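Local atomic coordinates of Blo t 1 allergen (Blomia tropicalis, PDB entry 5JT8), a protein that is a mite allergen of the papain-like cysteine protease family, present here as a proenzyme and probably cleaving peptide bonds once its propeptide is removed. Residues 100-105 with 227-232. Numbering follows the deposited sequence.
Sequences EAAKEP and GYQQLR
Ala102 N donates to Gln230 O at 2.9 Å, and the N-H...O angle of 174° makes this direct hydrogen bond nearly straight. Gln229 NE2 grips the same oxygen at 3.0 Å from the opposite face of the carbonyl plane; the bend at chi2 (71°) turns CD back, and NE2 lies above that plane, 41° out of it, and 3.7 Å from Ala102 CB. The Gln230 side chain instead runs extended, CG anti to the backbone N: Gln230 CG is 3.7 Å from Ala101 CA, while NE2 comes 3.5 Å from Ala101 CB and makes a weak hydrogen bond to Met97 O of helix 94-100. Further on, Arg232 CA approaches Ala102 O at 3.2 Å in a CA-H...O contact. Arg232, extended from CG to NE, crosses Pro105 obliquely, Arg232 CD 4.0 Å from Pro105 CD, with Lys103 O at the guanidinium edge. One water links Glu104 O to Arg232 N; another accepts from Gln230 N and donates weakly to Glu100 O. Strand 227-230 itself pairs with 329-332. One direct N-H...O bond and two water bridges, one with a weak leg, thus join the segment following helix 94-100 to strand 227-230 and the loop after it, while alanine methyls and Arg232 methylenes meet amide and carbonyl atoms, the aliphatic Pro105-Arg232 contact being additional.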
loop_
_atom_site.group_PDB
_atom_site.type_symbol
_atom_site.label_atom_id
_atom_site.label_comp_id
_atom_site.label_asym_id
_atom_site.label_seq_id
_atom_site.Cartn_x
_atom_site.Cartn_y
_atom_site.Cartn_z
ATOM N N GLU A 100 6.850 16.301 8.533
ATOM C CA GLU A 100 5.585 16.818 8.022
ATOM C C GLU A 100 4.357 16.426 8.878
ATOM O O GLU A 100 3.287 17.012 8.754
ATOM C CB GLU A 100 5.418 16.355 6.579
ATOM C CG GLU A 100 6.498 16.922 5.644
ATOM C CD GLU A 100 6.491 18.448 5.570
ATOM O OE1 GLU A 100 5.392 19.044 5.436
ATOM O OE2 GLU A 100 7.585 19.048 5.685
ATOM N N ALA A 101 4.521 15.460 9.766
ATOM C CA ALA A 101 3.415 14.990 10.594
ATOM C C ALA A 101 2.855 16.049 11.543
ATOM O O ALA A 101 3.584 16.925 11.999
ATOM C CB ALA A 101 3.867 13.782 11.393
ATOM N N ALA A 102 1.565 15.959 11.855
ATOM C CA ALA A 102 1.026 16.692 13.002
ATOM C C ALA A 102 1.870 16.360 14.243
ATOM O O ALA A 102 2.458 15.282 14.320
ATOM C CB ALA A 102 -0.441 16.346 13.238
ATOM N N LYS A 103 1.952 17.292 15.190
ATOM C CA LYS A 103 2.746 17.073 16.400
ATOM C C LYS A 103 1.879 16.603 17.569
ATOM O O LYS A 103 2.394 16.075 18.547
ATOM C CB LYS A 103 3.504 18.354 16.794
ATOM C CG LYS A 103 4.427 18.870 15.697
ATOM C CD LYS A 103 5.294 17.741 15.146
ATOM C CE LYS A 103 6.185 18.215 13.998
ATOM N NZ LYS A 103 5.421 18.521 12.741
ATOM N N GLU A 104 0.567 16.779 17.453
ATOM C CA GLU A 104 -0.348 16.470 18.547
ATOM C C GLU A 104 -1.350 15.408 18.138
ATOM O O GLU A 104 -1.611 15.250 16.947
ATOM C CB GLU A 104 -1.090 17.735 18.990
ATOM C CG GLU A 104 -0.192 18.772 19.622
ATOM C CD GLU A 104 0.515 18.249 20.843
ATOM O OE1 GLU A 104 -0.128 17.539 21.648
ATOM O OE2 GLU A 104 1.718 18.547 21.001
ATOM N N PRO A 105 -1.936 14.691 19.125
ATOM C CA PRO A 105 -3.060 13.804 18.800
ATOM C C PRO A 105 -4.257 14.635 18.372
ATOM O O PRO A 105 -4.202 15.854 18.529
ATOM C CB PRO A 105 -3.358 13.070 20.120
ATOM C CG PRO A 105 -2.290 13.461 21.065
ATOM C CD PRO A 105 -1.651 14.722 20.572
ATOM N N GLY A 227 -6.568 19.091 -0.254
ATOM C CA GLY A 227 -5.666 19.096 0.885
ATOM C C GLY A 227 -5.433 17.703 1.424
ATOM O O GLY A 227 -6.098 16.735 1.030
ATOM N N TYR A 228 -4.464 17.595 2.324
ATOM C CA TYR A 228 -4.172 16.333 2.982
ATOM C C TYR A 228 -3.500 16.618 4.314
ATOM O O TYR A 228 -2.933 17.692 4.512
ATOM C CB TYR A 228 -3.277 15.460 2.106
ATOM C CG TYR A 228 -1.918 16.066 1.844
ATOM C CD1 TYR A 228 -1.721 16.940 0.785
ATOM C CD2 TYR A 228 -0.827 15.766 2.660
ATOM C CE1 TYR A 228 -0.473 17.487 0.535
ATOM C CE2 TYR A 228 0.425 16.322 2.419
ATOM C CZ TYR A 228 0.594 17.175 1.366
ATOM O OH TYR A 228 1.839 17.714 1.123
ATOM N N GLN A 229 -3.571 15.674 5.239
ATOM C CA GLN A 229 -2.944 15.880 6.545
ATOM C C GLN A 229 -2.389 14.578 7.075
ATOM O O GLN A 229 -3.093 13.577 7.143
ATOM C CB GLN A 229 -3.942 16.471 7.549
ATOM C CG GLN A 229 -3.393 16.565 8.996
ATOM C CD GLN A 229 -2.321 17.643 9.158
ATOM O OE1 GLN A 229 -2.546 18.812 8.824
ATOM N NE2 GLN A 229 -1.150 17.253 9.671
ATOM N N GLN A 230 -1.122 14.600 7.452
ATOM C CA GLN A 230 -0.477 13.429 8.028
ATOM C C GLN A 230 -0.602 13.461 9.521
ATOM O O GLN A 230 -0.242 14.463 10.135
ATOM C CB GLN A 230 0.984 13.382 7.642
ATOM C CG GLN A 230 1.820 12.437 8.476
ATOM C CD GLN A 230 3.157 12.150 7.813
ATOM O OE1 GLN A 230 3.305 12.338 6.614
ATOM N NE2 GLN A 230 4.131 11.707 8.592
ATOM N N LEU A 231 -1.110 12.381 10.105
ATOM C CA LEU A 231 -1.312 12.331 11.549
ATOM C C LEU A 231 0.025 12.217 12.305
ATOM O O LEU A 231 1.073 11.894 11.731
ATOM C CB LEU A 231 -2.227 11.161 11.943
ATOM C CG LEU A 231 -3.686 11.081 11.447
ATOM C CD1 LEU A 231 -4.405 9.895 12.125
ATOM C CD2 LEU A 231 -4.466 12.372 11.693
ATOM N N ARG A 232 -0.044 12.514 13.599
ATOM C CA ARG A 232 1.066 12.366 14.536
ATOM C C ARG A 232 1.714 10.980 14.432
ATOM O O ARG A 232 1.006 9.982 14.314
ATOM C CB ARG A 232 0.538 12.616 15.954
ATOM C CG ARG A 232 1.449 12.211 17.075
ATOM C CD ARG A 232 0.733 12.343 18.412
ATOM N NE ARG A 232 1.547 11.776 19.477
ATOM C CZ ARG A 232 1.372 10.564 19.991
ATOM N NH1 ARG A 232 0.385 9.788 19.567
ATOM N NH2 ARG A 232 2.176 10.133 20.949
HETATM O O HOH W 1 0.794 16.709 6.522
HETATM O O HOH W 2 4.056 16.623 3.594
HETATM O O HOH W 3 -2.495 13.739 14.869
#